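Local coordinates for fructosamine deglycase FrlB (Bacillus subtilis, PDB 3EUA), which converts a range of fructosamine 6-phosphates into glucose 6-phosphate and a free amino acid, at residues N204-I215 / P296-A307; L249-P257 / L276-T284. All blocks are in the same frame, centred on the assembly; numbering follows the deposited sequence.

Interaction 1: N204-I215 / P296-A307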
loop_
_atom_site.group_PDB
_atom_site.type_symbol
_atom_site.label_atom_id
_atom_site.label_comp_id
_atom_site.label_asym_id
_atom_site.label_seq_id
_atom_site.Cartn_x
_atom_site.Cartn_y
_atom_site.Cartn_z
ATOM N N ASN A 204 -4.075 -3.078 -11.377
ATOM C CA ASN A 204 -3.552 -1.901 -12.067
ATOM C C ASN A 204 -2.949 -0.865 -11.121
ATOM O O ASN A 204 -2.328 0.108 -11.582
ATOM C CB ASN A 204 -4.727 -1.230 -12.827
ATOM C CG ASN A 204 -5.604 -2.241 -13.524
ATOM O OD1 ASN A 204 -6.758 -2.461 -13.143
ATOM N ND2 ASN A 204 -5.028 -2.948 -14.462
ATOM N N TYR A 205 -3.139 -1.032 -9.804
ATOM C CA TYR A 205 -2.682 -0.032 -8.841
ATOM C C TYR A 205 -1.180 0.186 -8.890
ATOM O O TYR A 205 -0.739 1.325 -8.841
ATOM C CB TYR A 205 -3.165 -0.323 -7.402
ATOM C CG TYR A 205 -2.665 0.771 -6.449
ATOM C CD1 TYR A 205 -3.252 2.029 -6.461
ATOM C CD2 TYR A 205 -1.565 0.574 -5.621
ATOM C CE1 TYR A 205 -2.803 3.042 -5.665
ATOM C CE2 TYR A 205 -1.104 1.605 -4.785
ATOM C CZ TYR A 205 -1.728 2.834 -4.829
ATOM O OH TYR A 205 -1.275 3.866 -4.050
ATOM N N GLY A 206 -0.380 -0.865 -9.040
ATOM C CA GLY A 206 1.091 -0.693 -9.112
ATOM C C GLY A 206 1.541 0.117 -10.327
ATOM O O GLY A 206 2.548 0.820 -10.241
ATOM N N VAL A 207 0.772 0.065 -11.429
ATOM C CA VAL A 207 1.062 0.847 -12.647
ATOM C C VAL A 207 0.928 2.341 -12.352
ATOM O O VAL A 207 1.786 3.139 -12.763
ATOM C CB VAL A 207 0.149 0.413 -13.859
ATOM C CG1 VAL A 207 0.383 1.254 -15.086
ATOM C CG2 VAL A 207 0.387 -1.037 -14.153
ATOM N N ALA A 208 -0.147 2.706 -11.639
ATOM C CA ALA A 208 -0.389 4.065 -11.204
ATOM C C ALA A 208 0.712 4.483 -10.225
ATOM O O ALA A 208 1.309 5.577 -10.332
ATOM C CB ALA A 208 -1.734 4.153 -10.503
ATOM N N TYR A 209 0.982 3.633 -9.254
ATOM C CA TYR A 209 2.015 3.939 -8.249
ATOM C C TYR A 209 3.357 4.213 -8.918
ATOM O O TYR A 209 4.034 5.224 -8.622
ATOM C CB TYR A 209 2.087 2.803 -7.220
ATOM C CG TYR A 209 3.202 2.935 -6.189
ATOM C CD1 TYR A 209 3.141 3.910 -5.170
ATOM C CD2 TYR A 209 4.263 2.072 -6.183
ATOM C CE1 TYR A 209 4.141 4.011 -4.224
ATOM C CE2 TYR A 209 5.290 2.181 -5.235
ATOM C CZ TYR A 209 5.212 3.137 -4.253
ATOM O OH TYR A 209 6.247 3.258 -3.319
ATOM N N SER A 210 3.760 3.327 -9.829
ATOM C CA SER A 210 5.037 3.498 -10.529
ATOM C C SER A 210 5.027 4.790 -11.324
ATOM O O SER A 210 5.992 5.545 -11.350
ATOM C CB SER A 210 5.268 2.319 -11.479
ATOM O OG SER A 210 6.608 2.358 -11.928
ATOM N N TYR A 211 3.929 5.077 -11.999
ATOM C CA TYR A 211 3.914 6.321 -12.799
ATOM C C TYR A 211 4.104 7.502 -11.893
ATOM O O TYR A 211 4.795 8.466 -12.248
ATOM C CB TYR A 211 2.629 6.504 -13.574
ATOM C CG TYR A 211 2.804 7.335 -14.820
ATOM C CD1 TYR A 211 3.383 6.788 -15.933
ATOM C CD2 TYR A 211 2.372 8.628 -14.888
ATOM C CE1 TYR A 211 3.573 7.517 -17.083
ATOM C CE2 TYR A 211 2.531 9.377 -16.062
ATOM C CZ TYR A 211 3.126 8.795 -17.153
ATOM O OH TYR A 211 3.319 9.495 -18.308
ATOM N N SER A 212 3.472 7.461 -10.724
ATOM C CA SER A 212 3.590 8.562 -9.765
ATOM C C SER A 212 4.987 8.725 -9.188
ATOM O O SER A 212 5.592 9.814 -9.276
ATOM C CB SER A 212 2.601 8.405 -8.589
ATOM O OG SER A 212 1.246 8.624 -9.005
ATOM N N ILE A 213 5.516 7.649 -8.636
ATOM C CA ILE A 213 6.802 7.756 -7.947
ATOM C C ILE A 213 8.052 7.754 -8.840
ATOM O O ILE A 213 9.019 8.427 -8.515
ATOM C CB ILE A 213 6.942 6.723 -6.800
ATOM C CG1 ILE A 213 6.950 5.293 -7.338
ATOM C CG2 ILE A 213 5.848 6.976 -5.723
ATOM C CD1 ILE A 213 7.781 4.353 -6.488
ATOM N N CYS A 214 7.979 7.043 -9.962
ATOM C CA CYS A 214 9.065 6.914 -10.930
ATOM C C CYS A 214 8.991 7.910 -12.081
ATOM O O CYS A 214 9.846 8.747 -12.216
ATOM C CB CYS A 214 9.101 5.497 -11.468
ATOM S SG CYS A 214 9.439 4.302 -10.148
ATOM N N ILE A 215 7.951 7.871 -12.888
ATOM C CA ILE A 215 7.924 8.776 -14.013
ATOM C C ILE A 215 7.772 10.229 -13.578
ATOM O O ILE A 215 8.613 11.092 -13.922
ATOM C CB ILE A 215 6.806 8.435 -15.028
ATOM C CG1 ILE A 215 7.015 7.035 -15.642
ATOM C CG2 ILE A 215 6.727 9.547 -16.085
ATOM C CD1 ILE A 215 8.220 6.889 -16.596
ATOM N N PRO A 296 -2.818 -4.691 -17.040
ATOM C CA PRO A 296 -1.885 -3.695 -16.471
ATOM C C PRO A 296 -0.563 -3.528 -17.239
ATOM O O PRO A 296 0.043 -2.431 -17.221
ATOM C CB PRO A 296 -1.596 -4.214 -15.062
ATOM C CG PRO A 296 -2.448 -5.377 -14.810
ATOM C CD PRO A 296 -3.190 -5.741 -16.071
ATOM N N LEU A 297 -0.085 -4.618 -17.844
ATOM C CA LEU A 297 1.151 -4.575 -18.660
ATOM C C LEU A 297 0.958 -3.661 -19.850
ATOM O O LEU A 297 1.838 -2.852 -20.182
ATOM C CB LEU A 297 1.581 -5.940 -19.146
ATOM C CG LEU A 297 2.205 -6.856 -18.115
ATOM C CD1 LEU A 297 1.358 -7.004 -16.831
ATOM C CD2 LEU A 297 2.437 -8.206 -18.751
ATOM N N VAL A 298 -0.190 -3.754 -20.475
ATOM C CA VAL A 298 -0.497 -2.894 -21.619
ATOM C C VAL A 298 -0.640 -1.432 -21.198
ATOM O O VAL A 298 -0.131 -0.544 -21.853
ATOM C CB VAL A 298 -1.810 -3.317 -22.288
ATOM C CG1 VAL A 298 -1.989 -2.492 -23.548
ATOM C CG2 VAL A 298 -1.765 -4.813 -22.647
ATOM N N LEU A 299 -1.360 -1.199 -20.098
ATOM C CA LEU A 299 -1.559 0.153 -19.569
ATOM C C LEU A 299 -0.191 0.772 -19.246
ATOM O O LEU A 299 0.097 1.930 -19.598
ATOM C CB LEU A 299 -2.518 0.121 -18.359
ATOM C CG LEU A 299 -4.031 -0.126 -18.615
ATOM C CD1 LEU A 299 -4.808 -0.534 -17.346
ATOM C CD2 LEU A 299 -4.623 1.159 -19.261
ATOM N N ASN A 300 0.669 -0.025 -18.637
ATOM C CA ASN A 300 2.004 0.421 -18.322
ATOM C C ASN A 300 2.828 0.805 -19.551
ATOM O O ASN A 300 3.582 1.798 -19.517
ATOM C CB ASN A 300 2.764 -0.665 -17.580
ATOM C CG ASN A 300 4.095 -0.195 -17.118
ATOM O OD1 ASN A 300 4.166 0.744 -16.345
ATOM N ND2 ASN A 300 5.175 -0.875 -17.543
ATOM N N ARG A 301 2.723 -0.001 -20.608
ATOM C CA ARG A 301 3.469 0.269 -21.841
ATOM C C ARG A 301 2.986 1.553 -22.500
ATOM O O ARG A 301 3.768 2.360 -22.970
ATOM C CB ARG A 301 3.326 -0.891 -22.817
ATOM C CG ARG A 301 4.090 -0.718 -24.153
ATOM C CD ARG A 301 5.629 -0.599 -23.925
ATOM N NE ARG A 301 6.362 -0.157 -25.108
ATOM C CZ ARG A 301 6.584 1.114 -25.439
ATOM N NH1 ARG A 301 6.130 2.119 -24.715
ATOM N NH2 ARG A 301 7.276 1.390 -26.524
ATOM N N VAL A 302 1.669 1.750 -22.543
ATOM C CA VAL A 302 1.109 2.978 -23.137
ATOM C C VAL A 302 1.572 4.208 -22.365
ATOM O O VAL A 302 1.979 5.217 -22.962
ATOM C CB VAL A 302 -0.410 2.919 -23.167
ATOM C CG1 VAL A 302 -1.009 4.277 -23.523
ATOM C CG2 VAL A 302 -0.861 1.803 -24.148
ATOM N N LEU A 303 1.546 4.113 -21.034
ATOM C CA LEU A 303 1.983 5.201 -20.158
ATOM C C LEU A 303 3.436 5.584 -20.411
ATOM O O LEU A 303 3.789 6.753 -20.313
ATOM C CB LEU A 303 1.771 4.842 -18.692
ATOM C CG LEU A 303 0.352 4.985 -18.150
ATOM C CD1 LEU A 303 0.302 4.404 -16.770
ATOM C CD2 LEU A 303 -0.100 6.466 -18.176
ATOM N N ARG A 304 4.267 4.617 -20.779
ATOM C CA ARG A 304 5.646 4.938 -21.096
ATOM C C ARG A 304 5.709 5.870 -22.302
ATOM O O ARG A 304 6.577 6.713 -22.341
ATOM C CB ARG A 304 6.479 3.704 -21.393
ATOM C CG ARG A 304 7.994 3.992 -21.494
ATOM C CD ARG A 304 8.564 4.043 -20.129
ATOM N NE ARG A 304 9.965 4.439 -20.065
ATOM C CZ ARG A 304 10.713 4.344 -18.958
ATOM N NH1 ARG A 304 11.986 4.726 -18.983
ATOM N NH2 ARG A 304 10.211 3.832 -17.828
ATOM N N SER A 305 4.823 5.723 -23.287
ATOM C CA SER A 305 4.840 6.601 -24.451
ATOM C C SER A 305 4.408 8.015 -24.045
ATOM O O SER A 305 4.898 9.004 -24.591
ATOM C CB SER A 305 3.980 6.020 -25.577
ATOM O OG SER A 305 2.612 6.001 -25.233
ATOM N N TYR A 306 3.507 8.103 -23.057
ATOM C CA TYR A 306 3.051 9.384 -22.536
ATOM C C TYR A 306 4.229 10.064 -21.844
ATOM O O TYR A 306 4.434 11.262 -22.024
ATOM C CB TYR A 306 1.874 9.223 -21.565
ATOM C CG TYR A 306 0.486 9.025 -22.174
ATOM C CD1 TYR A 306 0.231 8.029 -23.109
ATOM C CD2 TYR A 306 -0.594 9.810 -21.750
ATOM C CE1 TYR A 306 -1.039 7.841 -23.639
ATOM C CE2 TYR A 306 -1.867 9.626 -22.267
ATOM C CZ TYR A 306 -2.091 8.642 -23.208
ATOM O OH TYR A 306 -3.371 8.472 -23.717
ATOM N N ALA A 307 4.996 9.289 -21.080
ATOM C CA ALA A 307 6.187 9.782 -20.368
ATOM C C ALA A 307 7.230 10.343 -21.328
ATOM O O ALA A 307 7.784 11.411 -21.083
ATOM C CB ALA A 307 6.790 8.660 -19.502
#
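V207 fits as a knob into a hole made by P296, L299, N300 and L303. Its two methyls divide the work: CG2 lies 3.4 Å from P296 O, whereas CG1 reaches over the next turn to meet L303 CD1 at 3.6 Å. One turn on, the ring of Y211 is clasped between leucine and isoleucine. L303 CD2 sits over one face, 4.1 Å from the ring centroid and 15° off the normal, a CH-pi contact, and CB of I215 covers the opposite face. With CG of Y211 anti to the backbone N (chi1 -153°), the ring leans across to the other helix, and its hydroxyl gives a weak hydrogen bond to L303 O (OH to O 3.4 Å). That oxygen already accepts A307 N, as in any helical turn. The two helices run nearly parallel, crossing at -21° with axes 9.5 Å apart, and belong to the second SIS domain, an alpha-beta-alpha sandwich in which both pack against the parallel sheet. One turn farther toward the C terminus, I215 CG2 rests 3.5 Å from A307 CB, while I215 CD1 lies over one face of the R304 guanidinium. Farther out, Y138 of helix 137-153 touches V207 and N300, and L276 of strand 273-277 backs L299 and L303. On helix 205-220, the hydroxyl of Y209 hydrogen-bonds E231 of the second subunit.

Interaction 2: L249-P257 / L276-T284; sequences LLGLDETRP and LDAASYDFT
R256 swings its CG opposite the backbone N (chi1 -180°) and stays extended to NE, which carries its guanidinium to the carboxylate of D277, whose CG is likewise turned away from N (chi1 -176°). The two side chains cross at about a right angle. Their guanidinium and carboxylate planes are 31° apart. The salt bridge is end-on and bidentate: R256 NH1 to D277 OD1 is 2.8 Å, and R256 NH2 to D277 OD2 is 3.1 Å. From the opposite face of the carboxylate plane A279 N also reaches OD1, closing an Asx turn, and R256 NH1 bonds G251 O at 2.8 Å. Replacing R256 by an alanine is likely to leave the D277 carboxylate without its charged mate and G251 O without this donor. In the strands themselves, L250 N bonds L276 O (2.9 Å) and A278 N bonds L250 O (2.8 Å). L252 sets CD1 over the centre of the F283 ring, 3.6 Å from its centroid, a CH-pi contact. This is the C-terminal end of the strand pair in a beta-alpha-beta unit: strand 246-250 leads through helix 256-269, whose E260 pairs with R256 NE, to strand 273-277, outermost in this chain's sheet, and helix 288-313 covers L276 and F283.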
loop_
_atom_site.group_PDB
_atom_site.type_symbol
_atom_site.label_atom_id
_atom_site.label_comp_id
_atom_site.label_asym_id
_atom_site.label_seq_id
_atom_site.Cartn_x
_atom_site.Cartn_y
_atom_site.Cartn_z
ATOM N N LEU A 249 -6.765 5.118 -14.719
ATOM C CA LEU A 249 -6.610 3.860 -15.426
ATOM C C LEU A 249 -7.774 2.927 -15.183
ATOM O O LEU A 249 -8.205 2.752 -14.060
ATOM C CB LEU A 249 -5.351 3.127 -14.974
ATOM C CG LEU A 249 -4.059 3.928 -15.036
ATOM C CD1 LEU A 249 -2.926 3.067 -14.445
ATOM C CD2 LEU A 249 -3.761 4.459 -16.441
ATOM N N LEU A 250 -8.290 2.347 -16.244
ATOM C CA LEU A 250 -9.373 1.395 -16.128
ATOM C C LEU A 250 -8.855 0.105 -16.722
ATOM O O LEU A 250 -8.454 0.064 -17.887
ATOM C CB LEU A 250 -10.654 1.864 -16.808
ATOM C CG LEU A 250 -11.292 3.114 -16.205
ATOM C CD1 LEU A 250 -10.770 4.372 -16.953
ATOM C CD2 LEU A 250 -12.779 2.963 -16.295
ATOM N N GLY A 251 -8.838 -0.944 -15.905
ATOM C CA GLY A 251 -8.334 -2.241 -16.324
ATOM C C GLY A 251 -9.445 -3.186 -16.693
ATOM O O GLY A 251 -10.577 -2.766 -16.938
ATOM N N LEU A 252 -9.110 -4.460 -16.715
ATOM C CA LEU A 252 -10.059 -5.510 -17.095
ATOM C C LEU A 252 -10.223 -6.566 -15.986
ATOM O O LEU A 252 -10.745 -7.686 -16.211
ATOM C CB LEU A 252 -9.578 -6.195 -18.387
ATOM C CG LEU A 252 -9.451 -5.331 -19.652
ATOM C CD1 LEU A 252 -8.789 -6.092 -20.777
ATOM C CD2 LEU A 252 -10.821 -4.783 -20.094
ATOM N N ASP A 253 -9.769 -6.234 -14.791
ATOM C CA ASP A 253 -9.891 -7.175 -13.680
ATOM C C ASP A 253 -11.239 -6.967 -12.969
ATOM O O ASP A 253 -12.078 -6.128 -13.361
ATOM C CB ASP A 253 -8.640 -7.196 -12.730
ATOM C CG ASP A 253 -8.454 -5.933 -11.852
ATOM O OD1 ASP A 253 -9.434 -5.208 -11.536
ATOM O OD2 ASP A 253 -7.284 -5.673 -11.449
ATOM N N GLU A 254 -11.436 -7.758 -11.929
ATOM C CA GLU A 254 -12.650 -7.737 -11.163
ATOM C C GLU A 254 -12.948 -6.406 -10.488
ATOM O O GLU A 254 -14.083 -6.173 -10.137
ATOM C CB GLU A 254 -12.614 -8.830 -10.073
ATOM C CG GLU A 254 -12.607 -10.301 -10.513
ATOM C CD GLU A 254 -11.304 -10.802 -11.122
ATOM O OE1 GLU A 254 -10.333 -10.021 -11.215
ATOM O OE2 GLU A 254 -11.261 -11.995 -11.505
ATOM N N THR A 255 -11.934 -5.553 -10.305
ATOM C CA THR A 255 -12.078 -4.279 -9.629
ATOM C C THR A 255 -12.386 -3.119 -10.557
ATOM O O THR A 255 -12.538 -1.998 -10.086
ATOM C CB THR A 255 -10.814 -3.947 -8.777
ATOM O OG1 THR A 255 -9.741 -3.464 -9.603
ATOM C CG2 THR A 255 -10.351 -5.165 -7.989
ATOM N N ARG A 256 -12.528 -3.372 -11.853
ATOM C CA ARG A 256 -12.867 -2.315 -12.790
ATOM C C ARG A 256 -14.075 -1.444 -12.328
ATOM O O ARG A 256 -14.063 -0.225 -12.550
ATOM C CB ARG A 256 -13.140 -2.899 -14.159
ATOM C CG ARG A 256 -13.495 -1.863 -15.201
ATOM C CD ARG A 256 -13.911 -2.546 -16.443
ATOM N NE ARG A 256 -14.395 -1.580 -17.408
ATOM C CZ ARG A 256 -13.630 -0.875 -18.225
ATOM N NH1 ARG A 256 -12.297 -1.020 -18.260
ATOM N NH2 ARG A 256 -14.225 -0.039 -19.058
ATOM N N PRO A 257 -15.133 -2.049 -11.713
ATOM C CA PRO A 257 -16.207 -1.165 -11.225
ATOM C C PRO A 257 -15.733 -0.024 -10.311
ATOM O O PRO A 257 -16.350 1.049 -10.313
ATOM C CB PRO A 257 -17.104 -2.120 -10.445
ATOM C CG PRO A 257 -16.881 -3.465 -11.115
ATOM C CD PRO A 257 -15.447 -3.475 -11.449
ATOM N N LEU A 276 -6.974 6.269 -19.473
ATOM C CA LEU A 276 -6.463 5.127 -20.251
ATOM C C LEU A 276 -7.338 3.968 -19.886
ATOM O O LEU A 276 -7.319 3.502 -18.735
ATOM C CB LEU A 276 -5.004 4.777 -19.914
ATOM C CG LEU A 276 -3.931 5.684 -20.491
ATOM C CD1 LEU A 276 -3.939 7.031 -19.781
ATOM C CD2 LEU A 276 -2.599 4.950 -20.342
ATOM N N ASP A 277 -8.138 3.518 -20.844
ATOM C CA ASP A 277 -9.070 2.419 -20.599
ATOM C C ASP A 277 -8.644 1.209 -21.413
ATOM O O ASP A 277 -8.683 1.236 -22.651
ATOM C CB ASP A 277 -10.507 2.852 -20.962
ATOM C CG ASP A 277 -11.578 1.780 -20.646
ATOM O OD1 ASP A 277 -11.259 0.610 -20.317
ATOM O OD2 ASP A 277 -12.777 2.118 -20.742
ATOM N N ALA A 278 -8.242 0.148 -20.712
ATOM C CA ALA A 278 -7.795 -1.092 -21.327
ATOM C C ALA A 278 -8.870 -1.730 -22.223
ATOM O O ALA A 278 -8.571 -2.483 -23.141
ATOM C CB ALA A 278 -7.374 -2.079 -20.253
ATOM N N ALA A 279 -10.124 -1.444 -21.927
ATOM C CA ALA A 279 -11.214 -1.964 -22.746
ATOM C C ALA A 279 -11.164 -1.415 -24.171
ATOM O O ALA A 279 -11.731 -2.037 -25.079
ATOM C CB ALA A 279 -12.543 -1.689 -22.079
ATOM N N SER A 280 -10.474 -0.285 -24.384
ATOM C CA SER A 280 -10.332 0.313 -25.719
ATOM C C SER A 280 -9.229 -0.360 -26.541
ATOM O O SER A 280 -9.097 -0.050 -27.712
ATOM C CB SER A 280 -10.102 1.821 -25.612
ATOM O OG SER A 280 -8.848 2.119 -25.030
ATOM N N TYR A 281 -8.443 -1.259 -25.934
ATOM C CA TYR A 281 -7.387 -1.972 -26.626
ATOM C C TYR A 281 -7.904 -3.316 -27.111
ATOM O O TYR A 281 -9.005 -3.738 -26.745
ATOM C CB TYR A 281 -6.135 -2.118 -25.726
ATOM C CG TYR A 281 -5.694 -0.814 -25.092
ATOM C CD1 TYR A 281 -5.714 0.387 -25.807
ATOM C CD2 TYR A 281 -5.205 -0.785 -23.800
ATOM C CE1 TYR A 281 -5.315 1.588 -25.226
ATOM C CE2 TYR A 281 -4.780 0.431 -23.201
ATOM C CZ TYR A 281 -4.844 1.601 -23.920
ATOM O OH TYR A 281 -4.441 2.773 -23.344
ATOM N N ASP A 282 -7.108 -3.997 -27.934
ATOM C CA ASP A 282 -7.504 -5.278 -28.531
ATOM C C ASP A 282 -6.980 -6.496 -27.778
ATOM O O ASP A 282 -5.836 -6.887 -27.968
ATOM C CB ASP A 282 -7.005 -5.286 -29.977
ATOM C CG ASP A 282 -7.387 -6.537 -30.736
ATOM O OD1 ASP A 282 -8.026 -7.433 -30.139
ATOM O OD2 ASP A 282 -7.034 -6.625 -31.941
ATOM N N PHE A 283 -7.829 -7.097 -26.952
ATOM C CA PHE A 283 -7.499 -8.299 -26.196
ATOM C C PHE A 283 -8.205 -9.514 -26.767
ATOM O O PHE A 283 -8.363 -10.510 -26.084
ATOM C CB PHE A 283 -7.889 -8.112 -24.720
ATOM C CG PHE A 283 -6.964 -7.171 -23.950
ATOM C CD1 PHE A 283 -7.144 -5.794 -23.997
ATOM C CD2 PHE A 283 -5.954 -7.677 -23.162
ATOM C CE1 PHE A 283 -6.294 -4.950 -23.297
ATOM C CE2 PHE A 283 -5.112 -6.845 -22.467
ATOM C CZ PHE A 283 -5.275 -5.486 -22.536
ATOM N N THR A 284 -8.602 -9.453 -28.036
ATOM C CA THR A 284 -9.332 -10.541 -28.675
ATOM C C THR A 284 -8.544 -11.859 -28.792
ATOM O O THR A 284 -9.167 -12.929 -28.867
ATOM C CB THR A 284 -9.874 -10.078 -30.101
ATOM O OG1 THR A 284 -8.793 -9.808 -30.997
ATOM C CG2 THR A 284 -10.732 -8.803 -29.993
#

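How the interactions relate
Strand 197-200 of the second sheet leads into helix 205-220, which supplies the first half of interaction 1. Strand 246-250 and the turn into helix 256-269 follow; interaction 2 closes a short loop when strand 273-277 returns beside that strand, with 18 residues between its segments. Helix 288-313 then completes interaction 1 across 80 intervening residues, so the smaller loop is nested in the larger and the two do not cross. Their centres lie 14 Å apart, yet they touch: V302 CG1 is 3.6 Å from L276 CD2, and V298 packs on F283. Together they tie the outermost strand of this chain's second sheet to the helix pair on one face.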